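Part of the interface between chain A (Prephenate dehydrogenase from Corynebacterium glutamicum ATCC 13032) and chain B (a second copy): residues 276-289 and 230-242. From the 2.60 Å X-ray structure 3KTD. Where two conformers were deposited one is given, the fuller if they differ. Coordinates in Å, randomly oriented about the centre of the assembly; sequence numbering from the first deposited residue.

Chain A 276-289: NIEQLADNGYRSRI
Chain B, residues 230-242: STRVAGTDPGLVR

Chain A contributes an extended N276(A), then I277(A) as N-cap (phi/psi -133/43) of a regular helix from E278(A) through I289(A). Chain B leaves a helix at T231(B), makes a 3-10 turn over 233-235, runs extended through T236(B) and D237(B) (psi 151 and 136), and enters a new helix at P238(B), with D237(B) as N-cap. The two helices run in broadly opposing directions, 142° apart, with their axes 8.8 Å apart at closest approach. Three CA pairs fix the register: I277(A) CA lies 6.0 Å from R242(B) CA, A281(A) CA lies 4.9 Å from P238(B) CA, and Y285(A) CA lies 5.2 Å from A234(B) CA. These register positions on chain A are four residues apart, about one helical turn; other positions such as E278(A) and R288(A) add contacts of their own, and 729 Å² is buried in all.

Apolar packing depends on small or compact residues at the close crossing. A281(A) CB lies 3.9 Å from P238(B) CB and 3.8 Å from R242(B) CG, the short alanine allowing the backbones to approach. Proline suits the first turn of its helix, where its missing amide hydrogen costs little, and its ring (C-gamma exo) packs CG 3.6 Å from Y285(A) CB. Farther along, I277(A) (chi1 p, chi2 t) brings CD1 to 4.4 Å from CG1 of V241(B) (chi1 t).

Y285(A) (chi1 t, chi2 70°) offers one ring face to P238(B), whose CD sits 4.0 Å from the ring centroid in a CH-pi contact. The ring edge meets carbonyl oxygen, with Y285(A) CE1 3.3 Å from G235(B) O. Its backbone joins in through a CA-H...O contact, Y285(A) CA to A234(B) O, at 3.2 Å.

The polar contacts use two long arginines. R288(A) (t, p, t, chi4 -168°) points its CA-to-CB bond toward chain B. Its CB packs 3.8 Å from A234(B) CB, and its CG lies 3.4 Å from G235(B) N, where a CB on the glycine would come equally close to that CG. At its tip, NH1 gives a weak hydrogen bond to T231(B) OG1 (chi1 p) at 2.7 Å, with R232(B) CA over one guanidinium face. R242(B) (m, t, p, chi4 -166°) starts sideways, but its end reaches chain A and the residue buries 117 Å². E278(A) (chi1 -96°, chi2 t, chi3 36°) places OE2 3.3 Å from R242(B) NH1: this salt bridge is purely electrostatic, since the oxygen lies well out of the guanidinium plane. N276(A) (chi1 t, chi2 -56°) instead turns OD1 to accept from E278(A) N at 3.0 Å, bracing the helix start.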

# COMPACT_ATOMS: atom_id res chain seq x y z
N ASN A 276 -22.43 -2.53 9.38
CA ASN A 276 -22.02 -3.74 8.67
C ASN A 276 -21.33 -3.47 7.34
O ASN A 276 -21.84 -2.72 6.51
CB ASN A 276 -23.27 -4.59 8.45
CG ASN A 276 -23.06 -5.72 7.47
OD1 ASN A 276 -22.64 -5.52 6.33
ND2 ASN A 276 -23.38 -6.92 7.90
N ILE A 277 -20.18 -4.10 7.14
CA ILE A 277 -19.46 -4.04 5.86
C ILE A 277 -19.01 -5.43 5.41
O ILE A 277 -17.88 -5.57 4.94
CB ILE A 277 -18.24 -3.06 5.89
CG1 ILE A 277 -17.28 -3.40 7.04
CG2 ILE A 277 -18.69 -1.60 6.00
CD1 ILE A 277 -15.84 -3.00 6.78
N GLU A 278 -19.87 -6.44 5.56
CA GLU A 278 -19.54 -7.80 5.09
C GLU A 278 -19.14 -7.79 3.63
O GLU A 278 -18.06 -8.25 3.28
CB GLU A 278 -20.71 -8.78 5.21
CG GLU A 278 -20.71 -9.63 6.46
CD GLU A 278 -21.51 -10.92 6.33
OE1 GLU A 278 -21.51 -11.52 5.22
OE2 GLU A 278 -22.13 -11.35 7.34
N GLN A 279 -20.04 -7.28 2.79
CA GLN A 279 -19.82 -7.26 1.35
C GLN A 279 -18.45 -6.66 0.99
O GLN A 279 -17.66 -7.30 0.30
CB GLN A 279 -20.96 -6.53 0.63
CG GLN A 279 -20.71 -6.28 -0.85
CD GLN A 279 -21.99 -6.00 -1.65
OE1 GLN A 279 -23.06 -6.51 -1.32
NE2 GLN A 279 -21.87 -5.20 -2.71
N LEU A 280 -18.14 -5.47 1.49
CA LEU A 280 -16.85 -4.85 1.20
C LEU A 280 -15.69 -5.73 1.66
O LEU A 280 -14.69 -5.89 0.95
CB LEU A 280 -16.75 -3.49 1.87
CG LEU A 280 -15.46 -2.73 1.60
CD1 LEU A 280 -15.43 -2.25 0.17
CD2 LEU A 280 -15.32 -1.57 2.57
N ALA A 281 -15.82 -6.28 2.87
CA ALA A 281 -14.78 -7.09 3.49
C ALA A 281 -14.57 -8.45 2.84
O ALA A 281 -13.43 -8.83 2.60
CB ALA A 281 -15.06 -7.25 4.97
N ASP A 282 -15.64 -9.21 2.59
CA ASP A 282 -15.53 -10.53 1.97
C ASP A 282 -15.02 -10.34 0.53
O ASP A 282 -14.12 -11.03 0.09
CB ASP A 282 -16.88 -11.25 2.01
CG ASP A 282 -17.44 -11.43 3.44
OD1 ASP A 282 -16.68 -11.28 4.43
OD2 ASP A 282 -18.64 -11.74 3.58
N ASN A 283 -15.61 -9.39 -0.19
CA ASN A 283 -15.21 -9.09 -1.59
C ASN A 283 -13.76 -8.61 -1.74
O ASN A 283 -13.05 -9.03 -2.65
CB ASN A 283 -16.09 -8.01 -2.22
CG ASN A 283 -17.45 -8.51 -2.62
OD1 ASN A 283 -17.87 -9.61 -2.26
ND2 ASN A 283 -18.16 -7.69 -3.37
N GLY A 284 -13.37 -7.70 -0.86
CA GLY A 284 -12.01 -7.18 -0.86
C GLY A 284 -10.99 -8.28 -0.63
O GLY A 284 -10.04 -8.42 -1.39
N TYR A 285 -11.22 -9.07 0.41
CA TYR A 285 -10.35 -10.18 0.75
C TYR A 285 -10.19 -11.16 -0.40
O TYR A 285 -9.09 -11.60 -0.71
CB TYR A 285 -10.90 -10.92 1.96
CG TYR A 285 -10.10 -12.15 2.33
CD1 TYR A 285 -8.82 -12.04 2.86
CD2 TYR A 285 -10.63 -13.43 2.14
CE1 TYR A 285 -8.08 -13.16 3.20
CE2 TYR A 285 -9.89 -14.56 2.48
CZ TYR A 285 -8.62 -14.41 3.01
OH TYR A 285 -7.89 -15.52 3.35
N ARG A 286 -11.30 -11.50 -1.01
CA ARG A 286 -11.34 -12.50 -2.04
C ARG A 286 -10.57 -12.00 -3.26
O ARG A 286 -9.81 -12.73 -3.89
CB ARG A 286 -12.80 -12.77 -2.40
CG ARG A 286 -13.20 -14.20 -2.39
CD ARG A 286 -14.67 -14.31 -2.11
NE ARG A 286 -15.43 -13.47 -3.03
CZ ARG A 286 -16.52 -12.77 -2.71
NH1 ARG A 286 -17.01 -12.77 -1.47
NH2 ARG A 286 -17.11 -12.04 -3.64
N SER A 287 -10.76 -10.72 -3.57
CA SER A 287 -10.09 -10.09 -4.70
C SER A 287 -8.59 -10.02 -4.48
O SER A 287 -7.81 -10.32 -5.38
CB SER A 287 -10.65 -8.68 -4.90
OG SER A 287 -11.97 -8.72 -5.40
N ARG A 288 -8.20 -9.61 -3.28
CA ARG A 288 -6.80 -9.58 -2.90
C ARG A 288 -6.17 -10.96 -2.97
O ARG A 288 -5.02 -11.09 -3.36
CB ARG A 288 -6.67 -8.98 -1.49
CG ARG A 288 -5.28 -9.07 -0.86
CD ARG A 288 -4.19 -8.41 -1.69
NE ARG A 288 -2.88 -8.64 -1.09
CZ ARG A 288 -1.76 -8.02 -1.45
NH1 ARG A 288 -1.75 -7.09 -2.40
NH2 ARG A 288 -0.64 -8.32 -0.82
N ILE A 289 -6.91 -12.00 -2.61
CA ILE A 289 -6.40 -13.36 -2.67
C ILE A 289 -6.17 -13.77 -4.12
O ILE A 289 -5.17 -14.40 -4.43
CB ILE A 289 -7.32 -14.37 -1.95
CG1 ILE A 289 -7.33 -14.11 -0.43
CG2 ILE A 289 -6.89 -15.81 -2.21
CD1 ILE A 289 -5.97 -14.15 0.23
N SER B 230 -0.68 -1.01 -1.78
CA SER B 230 -1.95 -0.36 -1.37
C SER B 230 -3.11 -1.33 -1.13
O SER B 230 -4.14 -0.92 -0.61
CB SER B 230 -2.39 0.68 -2.41
OG SER B 230 -1.30 1.50 -2.83
N THR B 231 -2.96 -2.58 -1.54
CA THR B 231 -3.99 -3.60 -1.35
C THR B 231 -3.53 -4.66 -0.34
O THR B 231 -4.18 -5.69 -0.18
CB THR B 231 -4.35 -4.31 -2.69
OG1 THR B 231 -3.18 -4.92 -3.27
CG2 THR B 231 -4.94 -3.33 -3.67
N ARG B 232 -2.41 -4.41 0.34
CA ARG B 232 -1.86 -5.41 1.26
C ARG B 232 -2.85 -5.70 2.40
O ARG B 232 -3.18 -6.87 2.64
CB ARG B 232 -0.50 -4.98 1.82
CG ARG B 232 0.33 -6.15 2.32
CD ARG B 232 1.56 -5.74 3.13
NE ARG B 232 2.33 -4.64 2.54
CZ ARG B 232 3.11 -4.72 1.45
NH1 ARG B 232 3.23 -5.85 0.75
NH2 ARG B 232 3.77 -3.64 1.04
N VAL B 233 -3.35 -4.67 3.08
CA VAL B 233 -4.29 -4.89 4.19
C VAL B 233 -5.61 -5.53 3.76
O VAL B 233 -6.34 -6.01 4.62
CB VAL B 233 -4.61 -3.62 5.03
CG1 VAL B 233 -3.35 -3.10 5.70
CG2 VAL B 233 -5.26 -2.55 4.18
N ALA B 234 -5.90 -5.55 2.46
CA ALA B 234 -7.11 -6.25 1.99
C ALA B 234 -6.95 -7.76 2.17
O ALA B 234 -7.92 -8.52 2.10
CB ALA B 234 -7.42 -5.91 0.54
N GLY B 235 -5.71 -8.19 2.39
CA GLY B 235 -5.41 -9.59 2.62
C GLY B 235 -5.61 -10.03 4.05
O GLY B 235 -5.59 -11.23 4.33
N THR B 236 -5.79 -9.08 4.97
CA THR B 236 -6.07 -9.45 6.35
C THR B 236 -7.47 -10.04 6.35
O THR B 236 -8.30 -9.69 5.49
CB THR B 236 -5.92 -8.27 7.34
OG1 THR B 236 -6.93 -7.30 7.10
CG2 THR B 236 -4.54 -7.62 7.22
N ASP B 237 -7.73 -10.95 7.28
CA ASP B 237 -9.01 -11.67 7.29
C ASP B 237 -10.19 -10.71 7.42
O ASP B 237 -10.14 -9.76 8.18
CB ASP B 237 -9.01 -12.74 8.38
CG ASP B 237 -7.90 -13.78 8.20
OD1 ASP B 237 -6.76 -13.40 7.83
OD2 ASP B 237 -8.15 -14.98 8.46
N PRO B 238 -11.26 -10.94 6.62
CA PRO B 238 -12.37 -10.01 6.61
C PRO B 238 -13.00 -9.79 7.98
O PRO B 238 -13.42 -8.68 8.29
CB PRO B 238 -13.39 -10.68 5.69
CG PRO B 238 -12.66 -11.71 4.97
CD PRO B 238 -11.54 -12.13 5.82
N GLY B 239 -13.06 -10.85 8.79
CA GLY B 239 -13.63 -10.77 10.12
C GLY B 239 -13.01 -9.68 10.97
O GLY B 239 -13.71 -8.95 11.67
N LEU B 240 -11.69 -9.56 10.88
CA LEU B 240 -10.97 -8.56 11.66
C LEU B 240 -11.30 -7.18 11.12
O LEU B 240 -11.54 -6.24 11.89
CB LEU B 240 -9.45 -8.82 11.60
CG LEU B 240 -8.98 -10.24 11.98
CD1 LEU B 240 -7.49 -10.43 11.69
CD2 LEU B 240 -9.30 -10.55 13.44
N VAL B 241 -11.32 -7.05 9.79
CA VAL B 241 -11.60 -5.77 9.14
C VAL B 241 -12.99 -5.26 9.50
O VAL B 241 -13.17 -4.08 9.79
CB VAL B 241 -11.45 -5.89 7.59
CG1 VAL B 241 -11.77 -4.56 6.90
CG2 VAL B 241 -10.04 -6.33 7.24
N ARG B 242 -13.97 -6.16 9.48
CA ARG B 242 -15.32 -5.83 9.89
C ARG B 242 -15.35 -5.33 11.33
O ARG B 242 -15.88 -4.26 11.60
CB ARG B 242 -16.24 -7.05 9.81
CG ARG B 242 -16.55 -7.56 8.42
CD ARG B 242 -17.66 -8.58 8.50
NE ARG B 242 -18.92 -7.93 8.84
CZ ARG B 242 -20.02 -8.56 9.25
NH1 ARG B 242 -20.05 -9.88 9.39
NH2 ARG B 242 -21.10 -7.85 9.51